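PDB 2CVZ: 3-hydroxyisobutyrate dehydrogenase from Thermus thermophilus, which catalyses the NADP-dependent oxidation of 3-hydroxyisobutyrate to methylmalonate semialdehyde, a step in valine catabolism. Local coordinates for residues L20-P25 and E41-E46; E34-H39 and S45-L50; E181-L186 and K195-I200. All coordinates share one frame; numbering follows the deposited sequence.

Contact 1: residues L20-P25 and E41-E46; sequences LARRFP and EEFGSE
Ala-21 pushes its methyl group into the turn that ends helix 34-43, where it lies against the side-chain carbons of two residues at once. Ala-21 CB is 3.8 Å from Phe-43 CB and 3.7 Å from Ser-45 CB, so one small side chain touches the residues before and after Gly-44. A residue further on, Arg-22 reaches across to the Phe-43 ring. Its chain bends at chi3 (-64°), which brings the guanidinium back along the helix until NH1 stands 3.1 Å from Phe-43 CD2, with CE2 almost as near; the approach is unusually short, and its exact value is doubtful. The ring carbon lies at the edge of the guanidinium, in its plane. The two planes are 37° apart, so the pair is not a parallel stack.

Between Phe-43 and Ser-45 the chain turns through Gly-44, the first residue to leave the helix. With phi at 90°, any side chain would collide with the Phe-43 carbonyl oxygen, so glycine suits this position. The turn also presents the Gly-44 carbonyl to the end of helix 13-23. Water 1 bridges the gap, hydrogen-bonding to Ala-21 O at 2.9 Å and to Gly-44 O at 3.0 Å; more acceptors surround it than it has protons to give, so its bonds are probably shared. The hydroxyl of Ser-45 takes His-39 as its partner, leaving the methylene to pack on Ala-21.

The contact joins the C-terminal ends of two neighbouring helices of the Rossmann-type nucleotide-binding domain. With no direct hydrogen bond between the segments, their cohesion probably comes mainly from carbon packing and the bridging water, while the arginine charge stays at the exposed margin beside an aromatic ring.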
loop_
_atom_site.group_PDB
_atom_site.type_symbol
_atom_site.label_atom_id
_atom_site.label_comp_id
_atom_site.label_asym_id
_atom_site.label_seq_id
_atom_site.Cartn_x
_atom_site.Cartn_y
_atom_site.Cartn_z
ATOM N N LEU C 20 20.100 30.811 -22.547
ATOM C CA LEU C 20 20.993 30.532 -23.664
ATOM C C LEU C 20 21.048 31.717 -24.625
ATOM O O LEU C 20 22.115 32.088 -25.101
ATOM C CB LEU C 20 20.516 29.299 -24.438
ATOM C CG LEU C 20 20.611 27.934 -23.755
ATOM C CD1 LEU C 20 19.934 26.889 -24.626
ATOM C CD2 LEU C 20 22.072 27.573 -23.527
ATOM N N ALA C 21 19.886 32.302 -24.904
ATOM C CA ALA C 21 19.790 33.422 -25.836
ATOM C C ALA C 21 20.582 34.663 -25.433
ATOM O O ALA C 21 21.064 35.399 -26.293
ATOM C CB ALA C 21 18.319 33.791 -26.057
ATOM N N ARG C 22 20.714 34.904 -24.135
ATOM C CA ARG C 22 21.454 36.073 -23.680
ATOM C C ARG C 22 22.950 35.781 -23.616
ATOM O O ARG C 22 23.768 36.691 -23.488
ATOM C CB ARG C 22 20.945 36.515 -22.302
ATOM C CG ARG C 22 19.461 36.890 -22.291
ATOM C CD ARG C 22 19.075 37.631 -21.019
ATOM N NE ARG C 22 19.220 36.817 -19.814
ATOM C CZ ARG C 22 18.381 35.849 -19.456
ATOM N NH1 ARG C 22 17.327 35.570 -20.211
ATOM N NH2 ARG C 22 18.596 35.159 -18.343
ATOM N N ARG C 23 23.294 34.503 -23.735
ATOM C CA ARG C 23 24.681 34.055 -23.654
ATOM C C ARG C 23 25.336 33.756 -25.006
ATOM O O ARG C 23 26.478 34.157 -25.254
ATOM C CB ARG C 23 24.731 32.803 -22.770
ATOM C CG ARG C 23 26.112 32.287 -22.406
ATOM C CD ARG C 23 26.741 33.079 -21.265
ATOM N NE ARG C 23 27.691 32.263 -20.514
ATOM C CZ ARG C 23 27.363 31.486 -19.484
ATOM N NH1 ARG C 23 26.106 31.419 -19.071
ATOM N NH2 ARG C 23 28.293 30.763 -18.875
ATOM N N PHE C 24 24.619 33.039 -25.869
ATOM C CA PHE C 24 25.131 32.651 -27.186
ATOM C C PHE C 24 24.111 32.944 -28.282
ATOM O O PHE C 24 22.922 33.119 -28.003
ATOM C CB PHE C 24 25.387 31.138 -27.249
ATOM C CG PHE C 24 26.012 30.559 -26.016
ATOM C CD1 PHE C 24 27.371 30.699 -25.775
ATOM C CD2 PHE C 24 25.238 29.842 -25.110
ATOM C CE1 PHE C 24 27.957 30.127 -24.645
ATOM C CE2 PHE C 24 25.811 29.268 -23.980
ATOM C CZ PHE C 24 27.172 29.409 -23.748
ATOM N N PRO C 25 24.562 32.992 -29.549
ATOM C CA PRO C 25 23.622 33.246 -30.647
ATOM C C PRO C 25 22.704 32.026 -30.589
ATOM O O PRO C 25 23.174 30.894 -30.733
ATOM C CB PRO C 25 24.520 33.229 -31.882
ATOM C CG PRO C 25 25.841 33.706 -31.349
ATOM C CD PRO C 25 25.949 32.953 -30.044
ATOM N N GLU C 41 11.532 38.283 -29.259
ATOM C CA GLU C 41 11.306 39.649 -28.798
ATOM C C GLU C 41 11.728 39.843 -27.346
ATOM O O GLU C 41 12.193 40.917 -26.959
ATOM C CB GLU C 41 9.825 40.013 -28.937
ATOM C CG GLU C 41 9.313 40.045 -30.362
ATOM C CD GLU C 41 10.003 41.103 -31.205
ATOM O OE1 GLU C 41 10.065 42.271 -30.763
ATOM O OE2 GLU C 41 10.477 40.767 -32.308
ATOM N N GLU C 42 11.579 38.798 -26.541
ATOM C CA GLU C 42 11.911 38.893 -25.130
ATOM C C GLU C 42 13.372 38.638 -24.763
ATOM O O GLU C 42 13.878 39.248 -23.824
ATOM C CB GLU C 42 11.021 37.944 -24.321
ATOM C CG GLU C 42 11.070 38.195 -22.817
ATOM C CD GLU C 42 10.157 37.276 -22.025
ATOM O OE1 GLU C 42 9.122 36.842 -22.571
ATOM O OE2 GLU C 42 10.467 37.004 -20.847
ATOM N N PHE C 43 14.051 37.764 -25.502
ATOM C CA PHE C 43 15.435 37.424 -25.175
ATOM C C PHE C 43 16.517 37.656 -26.225
ATOM O O PHE C 43 17.703 37.531 -25.921
ATOM C CB PHE C 43 15.515 35.959 -24.743
ATOM C CG PHE C 43 14.656 35.624 -23.564
ATOM C CD1 PHE C 43 13.456 34.946 -23.733
ATOM C CD2 PHE C 43 15.057 35.969 -22.278
ATOM C CE1 PHE C 43 12.667 34.612 -22.637
ATOM C CE2 PHE C 43 14.276 35.639 -21.175
ATOM C CZ PHE C 43 13.078 34.957 -21.356
ATOM N N GLY C 44 16.135 37.963 -27.458
ATOM C CA GLY C 44 17.149 38.178 -28.477
ATOM C C GLY C 44 17.531 36.912 -29.222
ATOM O O GLY C 44 18.567 36.854 -29.891
ATOM N N SER C 45 16.706 35.880 -29.090
ATOM C CA SER C 45 16.950 34.631 -29.793
ATOM C C SER C 45 16.408 34.854 -31.197
ATOM O O SER C 45 15.899 35.936 -31.498
ATOM C CB SER C 45 16.191 33.485 -29.121
ATOM O OG SER C 45 14.815 33.806 -28.976
ATOM N N GLU C 46 16.527 33.848 -32.058
ATOM C CA GLU C 46 16.012 33.967 -33.417
ATOM C C GLU C 46 15.054 32.821 -33.701
ATOM O O GLU C 46 15.461 31.660 -33.760
ATOM C CB GLU C 46 17.145 33.940 -34.446
ATOM C CG GLU C 46 16.708 34.425 -35.829
ATOM C CD GLU C 46 17.761 34.208 -36.903
ATOM O OE1 GLU C 46 18.966 34.307 -36.593
ATOM O OE2 GLU C 46 17.379 33.952 -38.067
HETATM O O HOH W 1 20.600 34.783 -29.049
#

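Contact 2: residues E34-H39 and S45-L50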
loop_
_atom_site.group_PDB
_atom_site.type_symbol
_atom_site.label_atom_id
_atom_site.label_comp_id
_atom_site.label_asym_id
_atom_site.label_seq_id
_atom_site.Cartn_x
_atom_site.Cartn_y
_atom_site.Cartn_z
ATOM N N GLU C 34 3.986 31.172 -32.372
ATOM C CA GLU C 34 3.820 32.478 -31.735
ATOM C C GLU C 34 4.733 32.562 -30.512
ATOM O O GLU C 34 5.237 33.632 -30.167
ATOM C CB GLU C 34 2.365 32.693 -31.304
ATOM C CG GLU C 34 1.376 32.804 -32.459
ATOM C CD GLU C 34 1.345 31.560 -33.335
ATOM O OE1 GLU C 34 1.111 30.456 -32.800
ATOM O OE2 GLU C 34 1.554 31.690 -34.562
ATOM N N LYS C 35 4.944 31.416 -29.871
ATOM C CA LYS C 35 5.790 31.318 -28.684
ATOM C C LYS C 35 7.248 31.606 -29.045
ATOM O O LYS C 35 7.983 32.224 -28.271
ATOM C CB LYS C 35 5.676 29.911 -28.088
ATOM C CG LYS C 35 6.312 29.745 -26.722
ATOM C CD LYS C 35 5.336 30.080 -25.604
ATOM C CE LYS C 35 4.176 29.093 -25.576
ATOM N NZ LYS C 35 3.299 29.288 -24.386
ATOM N N ALA C 36 7.665 31.147 -30.221
ATOM C CA ALA C 36 9.029 31.369 -30.683
ATOM C C ALA C 36 9.224 32.854 -30.983
ATOM O O ALA C 36 10.235 33.443 -30.602
ATOM C CB ALA C 36 9.304 30.537 -31.931
ATOM N N LEU C 37 8.248 33.454 -31.658
ATOM C CA LEU C 37 8.321 34.873 -31.994
ATOM C C LEU C 37 8.420 35.726 -30.736
ATOM O O LEU C 37 9.217 36.665 -30.674
ATOM C CB LEU C 37 7.085 35.303 -32.798
ATOM C CG LEU C 37 6.927 34.739 -34.210
ATOM C CD1 LEU C 37 5.656 35.299 -34.831
ATOM C CD2 LEU C 37 8.137 35.104 -35.059
ATOM N N ARG C 38 7.607 35.401 -29.737
ATOM C CA ARG C 38 7.610 36.132 -28.481
ATOM C C ARG C 38 8.961 36.004 -27.782
ATOM O O ARG C 38 9.472 36.941 -27.184
ATOM C CB ARG C 38 6.507 35.557 -27.591
ATOM C CG ARG C 38 6.557 36.114 -26.169
ATOM C CD ARG C 38 5.247 35.875 -25.411
ATOM N NE ARG C 38 5.515 35.546 -24.008
ATOM C CZ ARG C 38 5.136 34.329 -23.577
ATOM N NH1 ARG C 38 4.552 33.482 -24.406
ATOM N NH2 ARG C 38 5.359 33.980 -22.306
ATOM N N HIS C 39 9.544 34.811 -27.862
ATOM C CA HIS C 39 10.831 34.539 -27.229
ATOM C C HIS C 39 11.924 35.402 -27.866
ATOM O O HIS C 39 12.791 35.937 -27.171
ATOM C CB HIS C 39 11.169 33.047 -27.369
ATOM C CG HIS C 39 12.284 32.588 -26.480
ATOM N ND1 HIS C 39 13.614 32.770 -26.794
ATOM C CD2 HIS C 39 12.264 31.968 -25.276
ATOM C CE1 HIS C 39 14.365 32.280 -25.823
ATOM N NE2 HIS C 39 13.570 31.789 -24.889
ATOM N N SER C 45 16.706 35.880 -29.090
ATOM C CA SER C 45 16.950 34.631 -29.793
ATOM C C SER C 45 16.408 34.854 -31.197
ATOM O O SER C 45 15.899 35.936 -31.498
ATOM C CB SER C 45 16.191 33.485 -29.121
ATOM O OG SER C 45 14.815 33.806 -28.976
ATOM N N GLU C 46 16.527 33.848 -32.058
ATOM C CA GLU C 46 16.012 33.967 -33.417
ATOM C C GLU C 46 15.054 32.821 -33.701
ATOM O O GLU C 46 15.461 31.660 -33.760
ATOM C CB GLU C 46 17.145 33.940 -34.446
ATOM C CG GLU C 46 16.708 34.425 -35.829
ATOM C CD GLU C 46 17.761 34.208 -36.903
ATOM O OE1 GLU C 46 18.966 34.307 -36.593
ATOM O OE2 GLU C 46 17.379 33.952 -38.067
ATOM N N ALA C 47 13.775 33.150 -33.860
ATOM C CA ALA C 47 12.767 32.138 -34.155
ATOM C C ALA C 47 12.966 31.702 -35.599
ATOM O O ALA C 47 12.999 32.536 -36.501
ATOM C CB ALA C 47 11.371 32.719 -33.961
ATOM N N VAL C 48 13.106 30.399 -35.821
ATOM C CA VAL C 48 13.320 29.878 -37.168
ATOM C C VAL C 48 12.540 28.594 -37.422
ATOM O O VAL C 48 12.084 27.940 -36.486
ATOM C CB VAL C 48 14.814 29.556 -37.410
ATOM C CG1 VAL C 48 15.662 30.804 -37.233
ATOM C CG2 VAL C 48 15.265 28.463 -36.450
ATOM N N PRO C 49 12.361 28.225 -38.704
ATOM C CA PRO C 49 11.632 26.988 -38.991
ATOM C C PRO C 49 12.498 25.837 -38.481
ATOM O O PRO C 49 13.728 25.930 -38.486
ATOM C CB PRO C 49 11.500 27.007 -40.513
ATOM C CG PRO C 49 12.712 27.775 -40.949
ATOM C CD PRO C 49 12.749 28.906 -39.951
ATOM N N LEU C 50 11.853 24.765 -38.039
ATOM C CA LEU C 50 12.549 23.611 -37.487
ATOM C C LEU C 50 13.823 23.177 -38.207
ATOM O O LEU C 50 14.802 22.803 -37.562
ATOM C CB LEU C 50 11.587 22.424 -37.395
ATOM C CG LEU C 50 12.128 21.181 -36.689
ATOM C CD1 LEU C 50 12.583 21.544 -35.281
ATOM C CD2 LEU C 50 11.049 20.113 -36.644
#
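Ser-45 comes first along 45-50, and its hydroxyl meets the imidazole of His-39 edge on. OG stands between the backbone N and the carbonyl carbon (chi1 53°), which sends it to the helix; His-39 has CG anti to its own N (chi1 -166°) and swings the ring out to meet it. Ser-45 OG and His-39 ND1 are 2.7 Å apart in a nearly straight hydrogen bond (169°), in which either could be the donor. The side chain of Glu-46 points away from the helix and forms a salt bridge with Arg-52. Ala-47 returns to the helix: its CB is 3.6 Å from Ala-36 CB and equally close to Ala-36 O, with Leu-37 CD2 reaching over from one side at 4.2 Å. The Ala-47 amide is held by Gln-40. Val-48 then turns away, onto Leu-27 of strand 26-29.

Helix 34-43 is thus laid on the short strand 46-47, the closing half of a beta-alpha-beta unit. Methyl against methyl lets helix and strand approach closely. A phenylalanine in place of His-39 would probably leave both Ser-45 OG and the carbonyl of Tyr-14, which NE2 binds, without their ring-nitrogen mates. Since a carbonyl can only accept, NE2 presumably carries a proton; bonded at both nitrogens, the buried imidazole is fixed in its rotation and ties the helix to two parts of the fold.

Contact 3: residues E181-L186 and K195-I200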
loop_
_atom_site.group_PDB
_atom_site.type_symbol
_atom_site.label_atom_id
_atom_site.label_comp_id
_atom_site.label_asym_id
_atom_site.label_seq_id
_atom_site.Cartn_x
_atom_site.Cartn_y
_atom_site.Cartn_z
ATOM N N GLU C 181 -1.081 13.586 3.534
ATOM C CA GLU C 181 -1.851 12.693 4.399
ATOM C C GLU C 181 -1.699 13.145 5.850
ATOM O O GLU C 181 -2.677 13.241 6.592
ATOM C CB GLU C 181 -1.358 11.242 4.277
ATOM C CG GLU C 181 -1.537 10.594 2.898
ATOM C CD GLU C 181 -1.082 9.134 2.876
ATOM O OE1 GLU C 181 -0.434 8.696 3.850
ATOM O OE2 GLU C 181 -1.363 8.426 1.882
ATOM N N GLY C 182 -0.462 13.422 6.251
ATOM C CA GLY C 182 -0.200 13.849 7.614
ATOM C C GLY C 182 -0.833 15.178 7.980
ATOM O O GLY C 182 -1.438 15.313 9.047
ATOM N N LEU C 183 -0.695 16.164 7.101
ATOM C CA LEU C 183 -1.262 17.485 7.356
ATOM C C LEU C 183 -2.784 17.437 7.393
ATOM O O LEU C 183 -3.414 18.138 8.181
ATOM C CB LEU C 183 -0.797 18.475 6.287
ATOM C CG LEU C 183 0.679 18.864 6.402
ATOM C CD1 LEU C 183 1.136 19.610 5.162
ATOM C CD2 LEU C 183 0.864 19.714 7.646
ATOM N N LEU C 184 -3.368 16.606 6.537
ATOM C CA LEU C 184 -4.816 16.468 6.485
ATOM C C LEU C 184 -5.301 15.997 7.852
ATOM O O LEU C 184 -6.235 16.561 8.416
ATOM C CB LEU C 184 -5.203 15.464 5.393
ATOM C CG LEU C 184 -6.673 15.331 4.969
ATOM C CD1 LEU C 184 -7.493 14.702 6.077
ATOM C CD2 LEU C 184 -7.214 16.701 4.602
ATOM N N ALA C 185 -4.654 14.965 8.385
ATOM C CA ALA C 185 -5.012 14.427 9.693
ATOM C C ALA C 185 -4.860 15.486 10.785
ATOM O O ALA C 185 -5.728 15.633 11.646
ATOM C CB ALA C 185 -4.143 13.221 10.015
ATOM N N LEU C 186 -3.757 16.230 10.745
ATOM C CA LEU C 186 -3.520 17.266 11.749
ATOM C C LEU C 186 -4.575 18.374 11.717
ATOM O O LEU C 186 -5.135 18.724 12.756
ATOM C CB LEU C 186 -2.123 17.870 11.567
ATOM C CG LEU C 186 -0.967 16.904 11.847
ATOM C CD1 LEU C 186 0.362 17.559 11.509
ATOM C CD2 LEU C 186 -1.004 16.481 13.311
ATOM N N LYS C 195 1.529 26.421 11.382
ATOM C CA LYS C 195 2.404 26.198 12.527
ATOM C C LYS C 195 3.022 24.807 12.499
ATOM O O LYS C 195 4.188 24.631 12.859
ATOM C CB LYS C 195 1.627 26.405 13.832
ATOM C CG LYS C 195 1.190 27.848 14.067
ATOM C CD LYS C 195 2.397 28.764 14.225
ATOM C CE LYS C 195 1.986 30.194 14.556
ATOM N NZ LYS C 195 1.190 30.814 13.465
ATOM N N ALA C 196 2.242 23.820 12.074
ATOM C CA ALA C 196 2.743 22.453 11.992
ATOM C C ALA C 196 3.917 22.410 11.017
ATOM O O ALA C 196 4.939 21.776 11.286
ATOM C CB ALA C 196 1.632 21.513 11.526
ATOM N N LEU C 197 3.768 23.087 9.882
ATOM C CA LEU C 197 4.829 23.118 8.884
ATOM C C LEU C 197 6.058 23.852 9.399
ATOM O O LEU C 197 7.187 23.498 9.052
ATOM C CB LEU C 197 4.328 23.761 7.589
ATOM C CG LEU C 197 3.493 22.797 6.738
ATOM C CD1 LEU C 197 2.862 23.520 5.560
ATOM C CD2 LEU C 197 4.398 21.665 6.254
ATOM N N GLU C 198 5.849 24.867 10.230
ATOM C CA GLU C 198 6.983 25.600 10.778
ATOM C C GLU C 198 7.822 24.619 11.594
ATOM O O GLU C 198 9.047 24.617 11.511
ATOM C CB GLU C 198 6.514 26.747 11.678
ATOM C CG GLU C 198 7.611 27.763 11.988
ATOM C CD GLU C 198 7.190 28.800 13.013
ATOM O OE1 GLU C 198 5.995 29.165 13.039
ATOM O OE2 GLU C 198 8.063 29.259 13.782
ATOM N N VAL C 199 7.152 23.778 12.377
ATOM C CA VAL C 199 7.846 22.797 13.206
ATOM C C VAL C 199 8.512 21.727 12.342
ATOM O O VAL C 199 9.700 21.438 12.499
ATOM C CB VAL C 199 6.874 22.114 14.202
ATOM C CG1 VAL C 199 7.595 21.001 14.966
ATOM C CG2 VAL C 199 6.321 23.146 15.177
ATOM N N ILE C 200 7.748 21.145 11.424
ATOM C CA ILE C 200 8.279 20.112 10.543
ATOM C C ILE C 200 9.487 20.601 9.754
ATOM O O ILE C 200 10.470 19.879 9.614
ATOM C CB ILE C 200 7.199 19.616 9.557
ATOM C CG1 ILE C 200 6.090 18.905 10.331
ATOM C CG2 ILE C 200 7.813 18.671 8.521
ATOM C CD1 ILE C 200 4.848 18.619 9.497
#
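Leu-183 faces helix 193-200 across a wholly apolar interface. Its CB leaves the backbone in the direction of the other helix, and CG, lying beside the backbone N (chi1 -72°), carries the chain further into the gap without itself making a close approach. The two methyls do the touching. CD1 comes within 4.0 Å of Leu-197 CD2, whereas CD2 lies 4.2 Å from Leu-197 CG and also comes up to Ala-196 CB at 4.3 Å. The two leucine side chains cross at about a right angle and touch through their branched ends. One turn along, Leu-186 CD1 approaches the same Ala-196 methyl at 4.2 Å, so the alanine faces two leucines.

The helix segments run at 135° to each other with axes 11.4 Å apart, a spacing that leucine side chains bridge. Ile-214 of helix 214-219 also packs on both Leu-183 and Leu-197, adding to the cluster. On other faces of the two helices a second subunit approaches, with Lys-151 of that subunit forming a salt bridge to Glu-198. The successive helices 160-188 and 193-200, joined by a short loop, form a splayed helical hairpin in the helical C-terminal part of the dehydrogenase.

How the contacts relate
Contacts 1 and 2 are neighbours, their centres 10 Å apart, and both draw on helix 34-43 and on Ser-45. They also touch, Ala-21 CB lying 4.2 Å from His-39 CE1. Together they show how one helix of a nucleotide-binding domain is fixed: contact 1 to the preceding helix, contact 2 to the following strand. Neither contact is made through the cofactor: the side chain of Phe-43 is about 13 Å from bound NADPH and that of Ala-36 about 9 Å. Contact 3 belongs to the helical C-terminal region, its centre about 44 Å from that of contact 1 and about 45 Å from that of contact 2, near the second subunit.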